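Local coordinates for protein RNA polymerase sigma-H factor (Fusobacterium nucleatum subsp. nucleatum, PDB 3MZY) that probably acts as a sigma-70 family initiation factor, helping RNA polymerase attach to specific promoter sites and then being released, at residues K112-V117 with Q146-K151. Residues are numbered along the deposited sequence; the frame is centred on the assembly and turned at random.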
ATOM      1  N   LYS A 112       5.088 -15.045  -2.237  1.00 47.50           N
ATOM      2  CA  LYS A 112       6.293 -14.414  -2.785  1.00 49.88           C
ATOM      3  C   LYS A 112       5.940 -13.394  -3.902  1.00 47.56           C
ATOM      4  O   LYS A 112       6.469 -12.278  -3.922  1.00 48.08           O
ATOM      5  CB  LYS A 112       7.245 -15.479  -3.319  1.00 55.42           C
ATOM      6  CG  LYS A 112       8.602 -14.948  -3.700  1.00 60.74           C
ATOM      7  CD  LYS A 112       9.189 -15.721  -4.874  1.00 66.84           C
ATOM      8  CE  LYS A 112      10.642 -15.369  -5.054  1.00 74.63           C
ATOM      9  NZ  LYS A 112      11.117 -15.811  -6.383  1.00 80.80           N
ATOM     10  N   PHE A 113       5.033 -13.778  -4.805  1.00 46.70           N
ATOM     11  CA  PHE A 113       4.538 -12.893  -5.876  1.00 45.52           C
ATOM     12  C   PHE A 113       3.879 -11.625  -5.302  1.00 43.30           C
ATOM     13  O   PHE A 113       4.221 -10.508  -5.692  1.00 44.65           O
ATOM     14  CB  PHE A 113       3.574 -13.663  -6.806  1.00 46.44           C
ATOM     15  CG  PHE A 113       3.192 -12.918  -8.073  1.00 47.22           C
ATOM     16  CD1 PHE A 113       4.029 -11.937  -8.624  1.00 46.97           C
ATOM     17  CD2 PHE A 113       2.001 -13.229  -8.733  1.00 48.48           C
ATOM     18  CE1 PHE A 113       3.685 -11.251  -9.801  1.00 48.56           C
ATOM     19  CE2 PHE A 113       1.641 -12.568  -9.919  1.00 52.43           C
ATOM     20  CZ  PHE A 113       2.489 -11.557 -10.456  1.00 51.02           C
ATOM     21  N   GLU A 114       2.957 -11.806  -4.367  1.00 41.96           N
ATOM     22  CA  GLU A 114       2.310 -10.678  -3.691  1.00 41.12           C
ATOM     23  C   GLU A 114       3.321  -9.742  -3.016  1.00 41.72           C
ATOM     24  O   GLU A 114       3.184  -8.514  -3.093  1.00 43.52           O
ATOM     25  CB  GLU A 114       1.275 -11.186  -2.695  1.00 40.20           C
ATOM     26  CG  GLU A 114       0.018 -11.713  -3.344  1.00 40.99           C
ATOM     27  CD  GLU A 114      -0.833 -12.587  -2.412  1.00 45.32           C
ATOM     28  OE1 GLU A 114      -0.358 -12.938  -1.296  1.00 43.48           O
ATOM     29  OE2 GLU A 114      -1.978 -12.935  -2.804  1.00 46.91           O
ATOM     30  N   LYS A 115       4.348 -10.315  -2.393  1.00 40.89           N
ATOM     31  CA  LYS A 115       5.415  -9.524  -1.774  1.00 41.82           C
ATOM     32  C   LYS A 115       6.256  -8.758  -2.804  1.00 42.74           C
ATOM     33  O   LYS A 115       6.679  -7.617  -2.550  1.00 43.02           O
ATOM     34  CB  LYS A 115       6.336 -10.405  -0.941  1.00 44.26           C
ATOM     35  CG  LYS A 115       5.720 -10.887   0.369  1.00 46.70           C
ATOM     36  CD  LYS A 115       6.559 -12.018   0.895  1.00 48.42           C
ATOM     37  CE  LYS A 115       6.263 -12.288   2.314  1.00 53.86           C
ATOM     38  NZ  LYS A 115       6.939 -13.554   2.769  1.00 59.84           N
ATOM     39  N   GLU A 116       6.517  -9.394  -3.944  1.00 44.72           N
ATOM     40  CA  GLU A 116       7.326  -8.776  -4.996  1.00 48.50           C
ATOM     41  C   GLU A 116       6.588  -7.557  -5.540  1.00 47.07           C
ATOM     42  O   GLU A 116       7.191  -6.515  -5.750  1.00 48.99           O
ATOM     43  CB  GLU A 116       7.606  -9.765  -6.133  1.00 52.74           C
ATOM     44  CG  GLU A 116       8.719 -10.757  -5.874  1.00 58.29           C
ATOM     45  CD  GLU A 116       8.866 -11.780  -7.008  1.00 67.10           C
ATOM     46  OE1 GLU A 116      10.022 -12.129  -7.355  1.00 73.33           O
ATOM     47  OE2 GLU A 116       7.827 -12.237  -7.560  1.00 67.47           O
ATOM     48  N   VAL A 117       5.279  -7.705  -5.740  1.00 44.85           N
ATOM     49  CA  VAL A 117       4.424  -6.628  -6.229  1.00 44.51           C
ATOM     50  C   VAL A 117       4.323  -5.490  -5.208  1.00 42.61           C
ATOM     51  O   VAL A 117       4.474  -4.311  -5.548  1.00 44.60           O
ATOM     52  CB  VAL A 117       3.012  -7.162  -6.628  1.00 44.10           C
ATOM     53  CG1 VAL A 117       2.006  -6.006  -6.792  1.00 44.25           C
ATOM     54  CG2 VAL A 117       3.096  -7.988  -7.926  1.00 47.61           C
ATOM     55  N   GLN A 146      -4.992  -6.502  -6.458  1.00 52.84           N
ATOM     56  CA  GLN A 146      -6.366  -6.638  -6.048  1.00 58.68           C
ATOM     57  C   GLN A 146      -6.471  -7.642  -4.898  1.00 57.69           C
ATOM     58  O   GLN A 146      -7.268  -7.454  -3.975  1.00 62.64           O
ATOM     59  CB  GLN A 146      -7.224  -7.073  -7.236  1.00 61.75           C
ATOM     60  CG  GLN A 146      -8.727  -6.997  -6.988  1.00 74.03           C
ATOM     61  CD  GLN A 146      -9.264  -5.586  -7.164  1.00 87.11           C
ATOM     62  OE1 GLN A 146      -8.720  -4.792  -7.944  1.00 88.86           O
ATOM     63  NE2 GLN A 146     -10.334  -5.264  -6.437  1.00 96.32           N
ATOM     64  N   ARG A 147      -5.670  -8.707  -4.963  1.00 51.65           N
ATOM     65  CA  ARG A 147      -5.573  -9.673  -3.858  1.00 49.31           C
ATOM     66  C   ARG A 147      -4.957  -9.045  -2.631  1.00 46.15           C
ATOM     67  O   ARG A 147      -5.401  -9.308  -1.518  1.00 46.19           O
ATOM     68  CB  ARG A 147      -4.734 -10.890  -4.240  1.00 49.88           C
ATOM     69  CG  ARG A 147      -5.440 -11.917  -5.071  1.00 52.76           C
ATOM     70  CD  ARG A 147      -4.696 -13.247  -4.980  1.00 53.36           C
ATOM     71  NE  ARG A 147      -3.264 -13.147  -5.279  1.00 51.12           N
ATOM     72  CZ  ARG A 147      -2.762 -12.941  -6.502  1.00 52.05           C
ATOM     73  NH1 ARG A 147      -3.590 -12.791  -7.530  1.00 55.41           N
ATOM     74  NH2 ARG A 147      -1.441 -12.858  -6.699  1.00 47.62           N
ATOM     75  N   ILE A 148      -3.933  -8.214  -2.828  1.00 45.56           N
ATOM     76  CA  ILE A 148      -3.331  -7.452  -1.714  1.00 45.39           C
ATOM     77  C   ILE A 148      -4.405  -6.588  -1.014  1.00 46.81           C
ATOM     78  O   ILE A 148      -4.468  -6.533   0.221  1.00 47.85           O
ATOM     79  CB  ILE A 148      -2.113  -6.587  -2.172  1.00 46.49           C
ATOM     80  CG1 ILE A 148      -0.959  -7.480  -2.642  1.00 45.94           C
ATOM     81  CG2 ILE A 148      -1.641  -5.659  -1.046  1.00 48.71           C
ATOM     82  CD1 ILE A 148       0.146  -6.741  -3.395  1.00 46.49           C
ATOM     83  N   ARG A 149      -5.239  -5.925  -1.817  1.00 48.45           N
ATOM     84  CA  ARG A 149      -6.379  -5.145  -1.327  1.00 51.17           C
ATOM     85  C   ARG A 149      -7.380  -5.965  -0.488  1.00 50.72           C
ATOM     86  O   ARG A 149      -7.616  -5.631   0.658  1.00 51.54           O
ATOM     87  CB  ARG A 149      -7.109  -4.472  -2.495  1.00 55.73           C
ATOM     88  CG  ARG A 149      -8.323  -3.653  -2.086  1.00 61.58           C
ATOM     89  CD  ARG A 149      -9.282  -3.450  -3.240  1.00 70.03           C
ATOM     90  NE  ARG A 149     -10.632  -3.144  -2.771  1.00 78.64           N
ATOM     91  CZ  ARG A 149     -11.663  -2.875  -3.572  1.00 89.16           C
ATOM     92  NH1 ARG A 149     -11.506  -2.878  -4.895  1.00 94.01           N
ATOM     93  NH2 ARG A 149     -12.858  -2.601  -3.056  1.00 94.90           N
ATOM     94  N   LYS A 150      -7.968  -7.013  -1.062  1.00 51.20           N
ATOM     95  CA  LYS A 150      -8.976  -7.801  -0.365  1.00 53.55           C
ATOM     96  C   LYS A 150      -8.407  -8.431   0.920  1.00 51.58           C
ATOM     97  O   LYS A 150      -9.033  -8.351   1.975  1.00 52.92           O
ATOM     98  CB  LYS A 150      -9.599  -8.867  -1.285  1.00 56.92           C
ATOM     99  N   LYS A 151      -7.208  -9.009   0.837  1.00 49.63           N
ATOM    100  CA  LYS A 151      -6.590  -9.649   1.997  1.00 50.58           C
ATOM    101  C   LYS A 151      -6.260  -8.641   3.073  1.00 52.13           C
ATOM    102  O   LYS A 151      -6.379  -8.935   4.273  1.00 54.66           O
ATOM    103  CB  LYS A 151      -5.349 -10.454   1.603  1.00 50.19           C
ATOM    104  CG  LYS A 151      -5.699 -11.748   0.869  1.00 50.77           C
ATOM    105  CD  LYS A 151      -4.466 -12.332   0.203  1.00 51.00           C
ATOM    106  CE  LYS A 151      -4.864 -13.502  -0.684  1.00 52.34           C
ATOM    107  NZ  LYS A 151      -3.685 -14.211  -1.223  1.00 53.27           N
TER
HETATM  108  O   HOH W   1      -1.079 -14.907   0.221  1.00 52.10           O
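Along 146-151, R147 is the first to meet E114: its NE–H makes a salt bridge to E114 OE2, 2.8 Å away, with an N–H···O angle of 155°. The oxygen lies close to the guanidinium plane and accepts through its anti lone pair. A bend at chi3 (-52°) turns NE back toward the carboxylate, while NH2 lies 4.0 Å from F113 CD2, oblique to a ring whose cation-pi partner is K136. One residue on, I148 supplies the apolar part. Its CD1 reaches V117 CG1 at 3.9 Å and lies near E114 O, where the segment axes, at 100° to each other, pass 10.5 Å apart. K151, one turn after R147, sends an extended chain to the same E114 oxygen; NZ makes a second salt bridge at 2.7 Å, on the syn lone pair of OE2. A water donates to E114 OE1 (2.6 Å) and accepts from K151 NZ. OE1 also takes the backbone N–H of S111. The carboxylate of E114, a buried residue, thus has both oxygens engaged, which probably favours its ionised form; this salt-bridge network joins helix 112-121 to helix 138-159, probably the recognition helix of a sigma region 4 helix-turn-helix.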